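Local coordinates for protein C alpha-dehydrogenase (Sphingobium sp. SYK-6, PDB 4YAG) that binds NADH and, as a short-chain dehydrogenase/reductase, probably oxidises the alpha-carbon alcohol of lignin-derived aryl ethers, at residues Ile37-Asp40 with His41-Ala45; Ser193-His196 with Glu197-Gln200; Gly253-Arg256 with Glu257-Glu260. All coordinates share one frame; numbering follows the deposited sequence.

Contact 1: residues Ile37-Asp40 with His41-Ala45. With NAI (1,4-dihydronicotinamide adenine dinucleotide), chain C.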
loop_
_atom_site.group_PDB
_atom_site.type_symbol
_atom_site.label_atom_id
_atom_site.label_comp_id
_atom_site.label_asym_id
_atom_site.label_seq_id
_atom_site.Cartn_x
_atom_site.Cartn_y
_atom_site.Cartn_z
ATOM N N ILE A 37 -10.212 -12.827 -15.065
ATOM C CA ILE A 37 -10.398 -14.061 -14.330
ATOM C C ILE A 37 -11.759 -14.716 -14.640
ATOM O O ILE A 37 -11.974 -15.885 -14.336
ATOM C CB ILE A 37 -10.229 -13.799 -12.792
ATOM C CG1 ILE A 37 -9.888 -15.092 -12.050
ATOM C CG2 ILE A 37 -11.466 -13.148 -12.214
ATOM C CD1 ILE A 37 -9.503 -14.837 -10.602
ATOM N N ARG A 38 -12.668 -13.962 -15.258
ATOM C CA ARG A 38 -14.021 -14.437 -15.534
ATOM C C ARG A 38 -14.178 -14.863 -16.990
ATOM O O ARG A 38 -14.182 -14.018 -17.885
ATOM C CB ARG A 38 -15.028 -13.336 -15.207
ATOM C CG ARG A 38 -15.229 -13.112 -13.699
ATOM C CD ARG A 38 -16.176 -14.109 -13.070
ATOM N NE ARG A 38 -17.527 -14.028 -13.634
ATOM C CZ ARG A 38 -18.451 -13.156 -13.236
ATOM N NH1 ARG A 38 -18.180 -12.280 -12.267
ATOM N NH2 ARG A 38 -19.637 -13.140 -13.826
ATOM N N GLN A 39 -14.306 -16.164 -17.214
ATOM C CA GLN A 39 -14.459 -16.677 -18.568
ATOM C C GLN A 39 -15.722 -16.137 -19.215
ATOM O O GLN A 39 -15.717 -15.849 -20.418
ATOM C CB GLN A 39 -14.490 -18.203 -18.593
ATOM C CG GLN A 39 -14.440 -18.769 -20.026
ATOM C CD GLN A 39 -13.173 -18.381 -20.763
ATOM O OE1 GLN A 39 -12.066 -18.749 -20.365
ATOM N NE2 GLN A 39 -13.328 -17.639 -21.861
ATOM N N ASP A 40 -16.789 -15.983 -18.440
ATOM C CA ASP A 40 -18.039 -15.487 -19.017
ATOM C C ASP A 40 -17.917 -14.027 -19.480
ATOM O O ASP A 40 -18.460 -13.663 -20.536
ATOM C CB ASP A 40 -19.245 -15.706 -18.089
ATOM C CG ASP A 40 -19.082 -15.077 -16.717
ATOM O OD1 ASP A 40 -17.951 -14.766 -16.302
ATOM O OD2 ASP A 40 -20.109 -14.914 -16.029
ATOM N N HIS A 41 -17.187 -13.213 -18.721
ATOM C CA HIS A 41 -16.898 -11.852 -19.151
ATOM C C HIS A 41 -16.085 -11.867 -20.450
ATOM O O HIS A 41 -16.379 -11.110 -21.376
ATOM C CB HIS A 41 -16.149 -11.050 -18.067
ATOM C CG HIS A 41 -16.982 -10.737 -16.872
ATOM N ND1 HIS A 41 -16.504 -9.957 -15.819
ATOM C CD2 HIS A 41 -18.246 -11.049 -16.525
ATOM C CE1 HIS A 41 -17.428 -9.812 -14.923
ATOM N NE2 HIS A 41 -18.515 -10.483 -15.305
ATOM N N LEU A 42 -15.055 -12.708 -20.517
ATOM C CA LEU A 42 -14.223 -12.789 -21.725
ATOM C C LEU A 42 -15.069 -13.198 -22.925
ATOM O O LEU A 42 -14.887 -12.649 -24.021
ATOM C CB LEU A 42 -13.076 -13.785 -21.553
ATOM C CG LEU A 42 -11.987 -13.352 -20.568
ATOM C CD1 LEU A 42 -11.045 -14.491 -20.249
ATOM C CD2 LEU A 42 -11.191 -12.185 -21.095
ATOM N N ASP A 43 -15.967 -14.159 -22.742
ATOM C CA ASP A 43 -16.801 -14.619 -23.852
ATOM C C ASP A 43 -17.727 -13.503 -24.353
ATOM O O ASP A 43 -17.936 -13.336 -25.568
ATOM C CB ASP A 43 -17.627 -15.837 -23.445
ATOM C CG ASP A 43 -16.779 -17.080 -23.203
ATOM O OD1 ASP A 43 -15.602 -17.119 -23.632
ATOM O OD2 ASP A 43 -17.317 -18.026 -22.587
ATOM N N GLU A 44 -18.273 -12.732 -23.421
ATOM C CA GLU A 44 -19.152 -11.621 -23.765
ATOM C C GLU A 44 -18.389 -10.542 -24.514
ATOM O O GLU A 44 -18.929 -9.962 -25.456
ATOM C CB GLU A 44 -19.767 -11.015 -22.501
ATOM C CG GLU A 44 -20.787 -11.907 -21.831
ATOM C CD GLU A 44 -21.074 -11.498 -20.401
ATOM O OE1 GLU A 44 -20.527 -10.472 -19.940
ATOM O OE2 GLU A 44 -21.833 -12.221 -19.730
ATOM N N ALA A 45 -17.168 -10.251 -24.075
ATOM C CA ALA A 45 -16.342 -9.256 -24.744
ATOM C C ALA A 45 -15.997 -9.731 -26.149
ATOM O O ALA A 45 -15.998 -8.945 -27.092
ATOM C CB ALA A 45 -15.083 -8.999 -23.951
HETATM P PA NAI C . -15.627 -4.752 -13.132
HETATM O O1A NAI C . -15.834 -5.872 -12.150
HETATM O O2A NAI C . -16.779 -4.434 -14.063
HETATM O O5B NAI C . -14.342 -5.020 -13.999
HETATM C C5B NAI C . -13.222 -5.614 -13.411
HETATM C C4B NAI C . -12.875 -6.834 -14.166
HETATM O O4B NAI C . -11.624 -7.289 -13.554
HETATM C C3B NAI C . -13.840 -7.933 -14.118
HETATM O O3B NAI C . -14.180 -8.422 -15.432
HETATM C C2B NAI C . -13.212 -8.941 -13.287
HETATM O O2B NAI C . -13.603 -10.285 -13.605
HETATM C C1B NAI C . -11.776 -8.708 -13.432
HETATM N N9A NAI C . -10.989 -9.213 -12.337
HETATM C C8A NAI C . -11.263 -9.154 -10.986
HETATM N N7A NAI C . -10.308 -9.788 -10.293
HETATM C C5A NAI C . -9.372 -10.270 -11.171
HETATM C C6A NAI C . -8.183 -10.994 -11.074
HETATM N N6A NAI C . -7.748 -11.452 -9.822
HETATM N N1A NAI C . -7.482 -11.308 -12.193
HETATM C C2A NAI C . -7.933 -10.921 -13.410
HETATM N N3A NAI C . -9.071 -10.227 -13.562
HETATM C C4A NAI C . -9.805 -9.898 -12.474
HETATM O O3 NAI C . -15.332 -3.496 -12.209
HETATM P PN NAI C . -14.639 -2.078 -12.536
HETATM O O1N NAI C . -14.569 -1.785 -14.028
HETATM O O2N NAI C . -15.442 -1.074 -11.747
HETATM O O5D NAI C . -13.160 -2.247 -11.929
HETATM C C5D NAI C . -11.995 -1.803 -12.629
HETATM C C4D NAI C . -11.106 -1.059 -11.701
HETATM O O4D NAI C . -11.734 0.242 -11.407
HETATM C C3D NAI C . -10.882 -1.714 -10.409
HETATM O O3D NAI C . -9.475 -1.661 -10.092
HETATM C C2D NAI C . -11.658 -0.947 -9.439
HETATM O O2D NAI C . -11.084 -1.035 -8.129
HETATM C C1D NAI C . -11.603 0.412 -9.945
HETATM N N1N NAI C . -12.577 1.363 -9.556
HETATM C C2N NAI C . -13.899 1.296 -9.929
HETATM C C3N NAI C . -14.776 2.290 -9.528
HETATM C C7N NAI C . -16.213 2.243 -9.920
HETATM O O7N NAI C . -17.053 3.043 -9.454
HETATM N N7N NAI C . -16.595 1.278 -10.948
HETATM C C4N NAI C . -14.355 3.364 -8.762
HETATM C C5N NAI C . -13.012 3.446 -8.443
HETATM C C6N NAI C . -12.140 2.467 -8.844
HETATM O O HOH W 1 -21.622 -12.685 -17.071
#
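Arg-38, at the N-cap position of helix 39-51, wraps its side chain over the ring of His-41 in the helix's first turn. Its CB lies over one face of the imidazole, offset toward the rim and 3.9 Å from the ring centroid, a CH-pi contact. CG of Arg-38 moves on to the cofactor, 3.3 Å from O2B on the adenosine ribose of NAI. Bends at chi2 (-81°) and chi3 (-62°) then swing the guanidinium side-on to Asp-40 in a salt bridge. NE of Arg-38 donates to OD1 of Asp-40 (2.8 Å), and NH2 of Arg-38 makes a nearly straight bond to OD2 of Asp-40 (2.9 Å); both oxygens use their syn lone pairs. The two nitrogens together limit how far the guanidinium can turn. NE2 of His-41 sits over one face of that group, with the two planes 42° apart. NE2 probably hydrogen-bonds to OE1 of Glu-197, which also takes a salt bridge from NH1 of Arg-38. The other ring nitrogen, ND1 of His-41, donates to O3B of the same ribose of NAI (2.8 Å), so the imidazole is probably held at both nitrogens. Further round the turn, NE2 of Gln-39 reaches OD1 of Asp-43 (2.9 Å) from above the carboxylate plane, and Arg-46 claims the same oxygen. A water bridges Asp-40 and Glu-44, whose other oxygen pairs with Arg-194. The helix belongs to a Rossmann-fold beta-alpha-beta unit: Leu-42 packs against Asp-36 of strand 31-36 and Thr-60 and Arg-62 of strand 58-62, while Ala-45 rests on Leu-34.

Contact 2: residues Ser193-His196 with Glu197-Gln200. With NAI (1,4-dihydronicotinamide adenine dinucleotide), chain C.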
loop_
_atom_site.group_PDB
_atom_site.type_symbol
_atom_site.label_atom_id
_atom_site.label_comp_id
_atom_site.label_asym_id
_atom_site.label_seq_id
_atom_site.Cartn_x
_atom_site.Cartn_y
_atom_site.Cartn_z
ATOM N N SER A 193 -20.308 -0.378 -13.823
ATOM C CA SER A 193 -19.468 -1.550 -13.997
ATOM C C SER A 193 -20.107 -2.754 -13.333
ATOM O O SER A 193 -21.246 -2.681 -12.874
ATOM C CB SER A 193 -18.078 -1.318 -13.422
ATOM O OG SER A 193 -18.080 -1.481 -12.003
ATOM N N ARG A 194 -19.361 -3.851 -13.260
ATOM C CA ARG A 194 -19.854 -5.056 -12.611
ATOM C C ARG A 194 -19.042 -5.413 -11.363
ATOM O O ARG A 194 -18.993 -6.579 -10.966
ATOM C CB ARG A 194 -19.879 -6.218 -13.606
ATOM C CG ARG A 194 -20.965 -6.026 -14.639
ATOM C CD ARG A 194 -21.148 -7.230 -15.560
ATOM N NE ARG A 194 -20.108 -7.274 -16.583
ATOM C CZ ARG A 194 -20.102 -8.150 -17.588
ATOM N NH1 ARG A 194 -21.056 -9.066 -17.658
ATOM N NH2 ARG A 194 -19.135 -8.132 -18.495
ATOM N N ILE A 195 -18.439 -4.404 -10.732
ATOM C CA ILE A 195 -17.591 -4.634 -9.572
ATOM C C ILE A 195 -18.405 -5.192 -8.400
ATOM O O ILE A 195 -17.851 -5.780 -7.467
ATOM C CB ILE A 195 -16.781 -3.380 -9.190
ATOM C CG1 ILE A 195 -15.680 -3.776 -8.207
ATOM C CG2 ILE A 195 -17.684 -2.278 -8.634
ATOM C CD1 ILE A 195 -14.439 -2.946 -8.309
ATOM N N HIS A 196 -19.721 -5.050 -8.468
ATOM C CA HIS A 196 -20.577 -5.643 -7.453
ATOM C C HIS A 196 -20.572 -7.171 -7.510
ATOM O O HIS A 196 -21.090 -7.829 -6.605
ATOM C CB HIS A 196 -22.004 -5.122 -7.579
ATOM C CG HIS A 196 -22.637 -5.411 -8.897
ATOM N ND1 HIS A 196 -22.376 -4.667 -10.026
ATOM C CD2 HIS A 196 -23.533 -6.357 -9.265
ATOM C CE1 HIS A 196 -23.074 -5.151 -11.039
ATOM N NE2 HIS A 196 -23.784 -6.177 -10.605
ATOM N N GLU A 197 -19.977 -7.737 -8.557
ATOM C CA GLU A 197 -19.829 -9.190 -8.648
ATOM C C GLU A 197 -18.501 -9.641 -8.027
ATOM O O GLU A 197 -18.069 -10.761 -8.252
ATOM C CB GLU A 197 -19.891 -9.667 -10.116
ATOM C CG GLU A 197 -21.140 -9.275 -10.868
ATOM C CD GLU A 197 -21.150 -9.737 -12.330
ATOM O OE1 GLU A 197 -20.086 -10.125 -12.860
ATOM O OE2 GLU A 197 -22.225 -9.687 -12.949
ATOM N N SER A 198 -17.856 -8.778 -7.237
ATOM C CA SER A 198 -16.548 -9.086 -6.653
ATOM C C SER A 198 -16.483 -10.417 -5.910
ATOM O O SER A 198 -15.475 -11.118 -5.969
ATOM C CB SER A 198 -16.100 -7.961 -5.718
ATOM O OG SER A 198 -15.600 -6.858 -6.450
ATOM N N GLY A 199 -17.552 -10.786 -5.222
ATOM C CA GLY A 199 -17.580 -12.061 -4.530
ATOM C C GLY A 199 -17.318 -13.238 -5.458
ATOM O O GLY A 199 -16.588 -14.166 -5.101
ATOM N N GLN A 200 -17.915 -13.201 -6.642
ATOM C CA GLN A 200 -17.684 -14.223 -7.671
ATOM C C GLN A 200 -16.246 -14.216 -8.185
ATOM O O GLN A 200 -15.768 -15.210 -8.741
ATOM C CB GLN A 200 -18.545 -13.968 -8.910
ATOM C CG GLN A 200 -20.001 -14.217 -8.816
ATOM C CD GLN A 200 -20.611 -14.179 -10.211
ATOM O OE1 GLN A 200 -20.340 -15.047 -11.048
ATOM N NE2 GLN A 200 -21.384 -13.145 -10.487
HETATM P PA NAI C . -15.627 -4.752 -13.132
HETATM O O1A NAI C . -15.834 -5.872 -12.150
HETATM O O2A NAI C . -16.779 -4.434 -14.063
HETATM O O5B NAI C . -14.342 -5.020 -13.999
HETATM C C5B NAI C . -13.222 -5.614 -13.411
HETATM C C4B NAI C . -12.875 -6.834 -14.166
HETATM O O4B NAI C . -11.624 -7.289 -13.554
HETATM C C3B NAI C . -13.840 -7.933 -14.118
HETATM O O3B NAI C . -14.180 -8.422 -15.432
HETATM C C2B NAI C . -13.212 -8.941 -13.287
HETATM O O2B NAI C . -13.603 -10.285 -13.605
HETATM C C1B NAI C . -11.776 -8.708 -13.432
HETATM N N9A NAI C . -10.989 -9.213 -12.337
HETATM C C8A NAI C . -11.263 -9.154 -10.986
HETATM N N7A NAI C . -10.308 -9.788 -10.293
HETATM C C5A NAI C . -9.372 -10.270 -11.171
HETATM C C6A NAI C . -8.183 -10.994 -11.074
HETATM N N6A NAI C . -7.748 -11.452 -9.822
HETATM N N1A NAI C . -7.482 -11.308 -12.193
HETATM C C2A NAI C . -7.933 -10.921 -13.410
HETATM N N3A NAI C . -9.071 -10.227 -13.562
HETATM C C4A NAI C . -9.805 -9.898 -12.474
HETATM O O3 NAI C . -15.332 -3.496 -12.209
HETATM P PN NAI C . -14.639 -2.078 -12.536
HETATM O O1N NAI C . -14.569 -1.785 -14.028
HETATM O O2N NAI C . -15.442 -1.074 -11.747
HETATM O O5D NAI C . -13.160 -2.247 -11.929
HETATM C C5D NAI C . -11.995 -1.803 -12.629
HETATM C C4D NAI C . -11.106 -1.059 -11.701
HETATM O O4D NAI C . -11.734 0.242 -11.407
HETATM C C3D NAI C . -10.882 -1.714 -10.409
HETATM O O3D NAI C . -9.475 -1.661 -10.092
HETATM C C2D NAI C . -11.658 -0.947 -9.439
HETATM O O2D NAI C . -11.084 -1.035 -8.129
HETATM C C1D NAI C . -11.603 0.412 -9.945
HETATM N N1N NAI C . -12.577 1.363 -9.556
HETATM C C2N NAI C . -13.899 1.296 -9.929
HETATM C C3N NAI C . -14.776 2.290 -9.528
HETATM C C7N NAI C . -16.213 2.243 -9.920
HETATM O O7N NAI C . -17.053 3.043 -9.454
HETATM N N7N NAI C . -16.595 1.278 -10.948
HETATM C C4N NAI C . -14.355 3.364 -8.762
HETATM C C5N NAI C . -13.012 3.446 -8.443
HETATM C C6N NAI C . -12.140 2.467 -8.844
HETATM O O HOH W 2 -21.988 -10.573 -15.492
HETATM O O HOH W 3 -20.316 -9.576 -4.766
HETATM O O HOH W 4 -24.554 -8.969 -11.727
#
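The carbonyl O of Ile-195 takes two bonds from Ser-198, and an ST turn at Ser-193 leads into this bend of the Rossmann-type domain. OG of Ser-198 donates to Ile-195 O within the carbonyl plane (2.7 Å), whereas Ser-198 N comes to the same oxygen from well above that plane (3.0 Å). One residue back, Glu-197 N donates to Arg-194 O (2.8 Å). The ST turn itself is Ile-195 N bonded to OG of Ser-193, and that hydroxyl gives its own proton to O2N of NAI (2.7 Å). Arg-194 N donates to O2A of NAI (2.8 Å), so the bend grips both phosphates of the cofactor. Arg-194 and Glu-197 run side by side: the glutamate chain is extended beyond CG (chi2 179°), which lays its carboxylate alongside CB and CD of the arginine. Their charges are spent elsewhere: Arg-194 pairs with Glu-44, and Glu-197 with Arg-38. Ile-195 turns away from residues 197-200, its CD1 3.6 Å from C2D of the nicotinamide ribose of NAI. A water donates to OE2 of Glu-197 and also bonds NE2 of His-196. CG of Glu-197 makes a CH-pi contact over one face of the His-196 ring, 4.3 Å from the centroid.

Contact 3: residues Gly253-Arg256 with Glu257-Glu260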
loop_
_atom_site.group_PDB
_atom_site.type_symbol
_atom_site.label_atom_id
_atom_site.label_comp_id
_atom_site.label_asym_id
_atom_site.label_seq_id
_atom_site.Cartn_x
_atom_site.Cartn_y
_atom_site.Cartn_z
ATOM N N GLY A 253 -15.017 15.345 -9.831
ATOM C CA GLY A 253 -14.553 16.400 -8.946
ATOM C C GLY A 253 -15.242 16.495 -7.599
ATOM O O GLY A 253 -14.950 17.407 -6.814
ATOM N N ASN A 254 -16.136 15.551 -7.306
ATOM C CA ASN A 254 -16.985 15.623 -6.123
ATOM C C ASN A 254 -16.233 15.556 -4.793
ATOM O O ASN A 254 -16.789 15.903 -3.748
ATOM C CB ASN A 254 -18.013 14.482 -6.175
ATOM C CG ASN A 254 -18.801 14.464 -7.474
ATOM O OD1 ASN A 254 -18.253 14.206 -8.551
ATOM N ND2 ASN A 254 -20.096 14.735 -7.381
ATOM N N TRP A 255 -14.981 15.094 -4.831
ATOM C CA TRP A 255 -14.197 14.884 -3.627
ATOM C C TRP A 255 -13.057 15.899 -3.548
ATOM O O TRP A 255 -12.121 15.733 -2.785
ATOM C CB TRP A 255 -13.694 13.425 -3.553
ATOM C CG TRP A 255 -14.868 12.504 -3.300
ATOM C CD1 TRP A 255 -15.384 12.148 -2.086
ATOM C CD2 TRP A 255 -15.708 11.891 -4.291
ATOM N NE1 TRP A 255 -16.477 11.335 -2.259
ATOM C CE2 TRP A 255 -16.702 11.169 -3.602
ATOM C CE3 TRP A 255 -15.707 11.879 -5.689
ATOM C CZ2 TRP A 255 -17.690 10.437 -4.264
ATOM C CZ3 TRP A 255 -16.692 11.151 -6.351
ATOM C CH2 TRP A 255 -17.667 10.440 -5.635
ATOM N N ARG A 256 -13.160 16.970 -4.324
ATOM C CA ARG A 256 -12.166 18.030 -4.253
ATOM C C ARG A 256 -12.058 18.584 -2.833
ATOM O O ARG A 256 -10.959 18.691 -2.298
ATOM C CB ARG A 256 -12.511 19.165 -5.217
ATOM C CG ARG A 256 -11.548 20.340 -5.152
ATOM C CD ARG A 256 -11.950 21.402 -6.145
ATOM N NE ARG A 256 -11.948 20.876 -7.506
ATOM C CZ ARG A 256 -10.877 20.840 -8.294
ATOM N NH1 ARG A 256 -9.715 21.306 -7.865
ATOM N NH2 ARG A 256 -10.967 20.350 -9.517
ATOM N N GLU A 257 -13.181 18.960 -2.218
ATOM C CA GLU A 257 -13.131 19.612 -0.921
ATOM C C GLU A 257 -12.719 18.672 0.206
ATOM O O GLU A 257 -12.031 19.073 1.152
ATOM C CB GLU A 257 -14.483 20.269 -0.590
ATOM C CG GLU A 257 -14.832 21.445 -1.500
ATOM C CD GLU A 257 -15.173 21.027 -2.917
ATOM O OE1 GLU A 257 -15.648 19.877 -3.119
ATOM O OE2 GLU A 257 -14.962 21.857 -3.834
ATOM N N THR A 258 -13.140 17.408 0.140
ATOM C CA THR A 258 -12.752 16.461 1.169
ATOM C C THR A 258 -11.263 16.140 1.051
ATOM O O THR A 258 -10.596 15.931 2.054
ATOM C CB THR A 258 -13.577 15.150 1.132
ATOM O OG1 THR A 258 -13.644 14.670 -0.207
ATOM C CG2 THR A 258 -14.993 15.397 1.653
ATOM N N CYS A 259 -10.739 16.105 -0.168
ATOM C CA CYS A 259 -9.306 15.919 -0.326
ATOM C C CYS A 259 -8.563 17.146 0.186
ATOM O O CYS A 259 -7.556 17.018 0.884
ATOM C CB CYS A 259 -8.931 15.683 -1.788
ATOM S SG CYS A 259 -9.368 14.020 -2.422
ATOM N N GLU A 260 -9.040 18.341 -0.160
ATOM C CA GLU A 260 -8.389 19.570 0.322
ATOM C C GLU A 260 -8.280 19.566 1.831
ATOM O O GLU A 260 -7.258 19.975 2.397
ATOM C CB GLU A 260 -9.159 20.817 -0.125
ATOM C CG GLU A 260 -9.008 21.079 -1.601
ATOM C CD GLU A 260 -9.728 22.321 -2.072
ATOM O OE1 GLU A 260 -10.875 22.555 -1.635
ATOM O OE2 GLU A 260 -9.139 23.063 -2.890
HETATM O O HOH W 5 -15.825 17.235 -1.383
HETATM O O HOH W 6 -9.077 22.820 -5.408
#
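Gly-253 begins a type I beta turn that ends at Arg-256 and leads into helix 256-268; Gly-253 O accepts from Arg-256 N (3.1 Å). Asn-254 reaches the helix through a water, which donates to Asn-254 O and to OE1 of Glu-257 and accepts from Thr-258 N. Asn-254 CB also lies over one face of the indole that follows, toward its rim. Trp-255 holds the N-cap position, and its O accepts from Cys-259 N (3.0 Å), the opening bond of the helix. OG1 of Thr-258 comes up at the indole edge, 3.6 Å from CD1 of Trp-255, and its hydroxyl also bonds Thr-149. The ring packs on Leu-145, Thr-149 and Pro-190, joining this C-terminal helix start to loops of the dehydrogenase fold. Arg-256 runs outward with CG anti to its N (chi1 177°) and crosses Glu-257, whose OE2 lies 3.8 Å from CD of Arg-256. Arg-256 O accepts from Glu-260 N (2.9 Å), and a water links NH1 of Arg-256 to OE2 of Glu-260. With an alanine here in place of Glu-260, that water would probably lose its acceptor and the guanidinium its bridge to the helix. Arg-256 also packs on Pro-271, and Glu-260 on Leu-267, of the second subunit.

From the N terminus the three contacts follow in series; each lies on one continuous stretch, so none closes a long loop, nests or crosses. Contact 1 starts the helix after strand 31-36. Contact 2 comes some 150 residues later, past strand 181-187, yet the two touch: CD2 of His-41 packs against CZ of Arg-194 at 3.6 Å, and both contacts hold NAI, so the start of helix 39-51 and the loop after strand 181-187 meet beside the cofactor. Contact 3 follows strand 248-250, the outermost strand on that side, and stands apart. Its centre is about 35 Å from that of contact 1, beyond the chain's centre, and its helix packs against the second subunit.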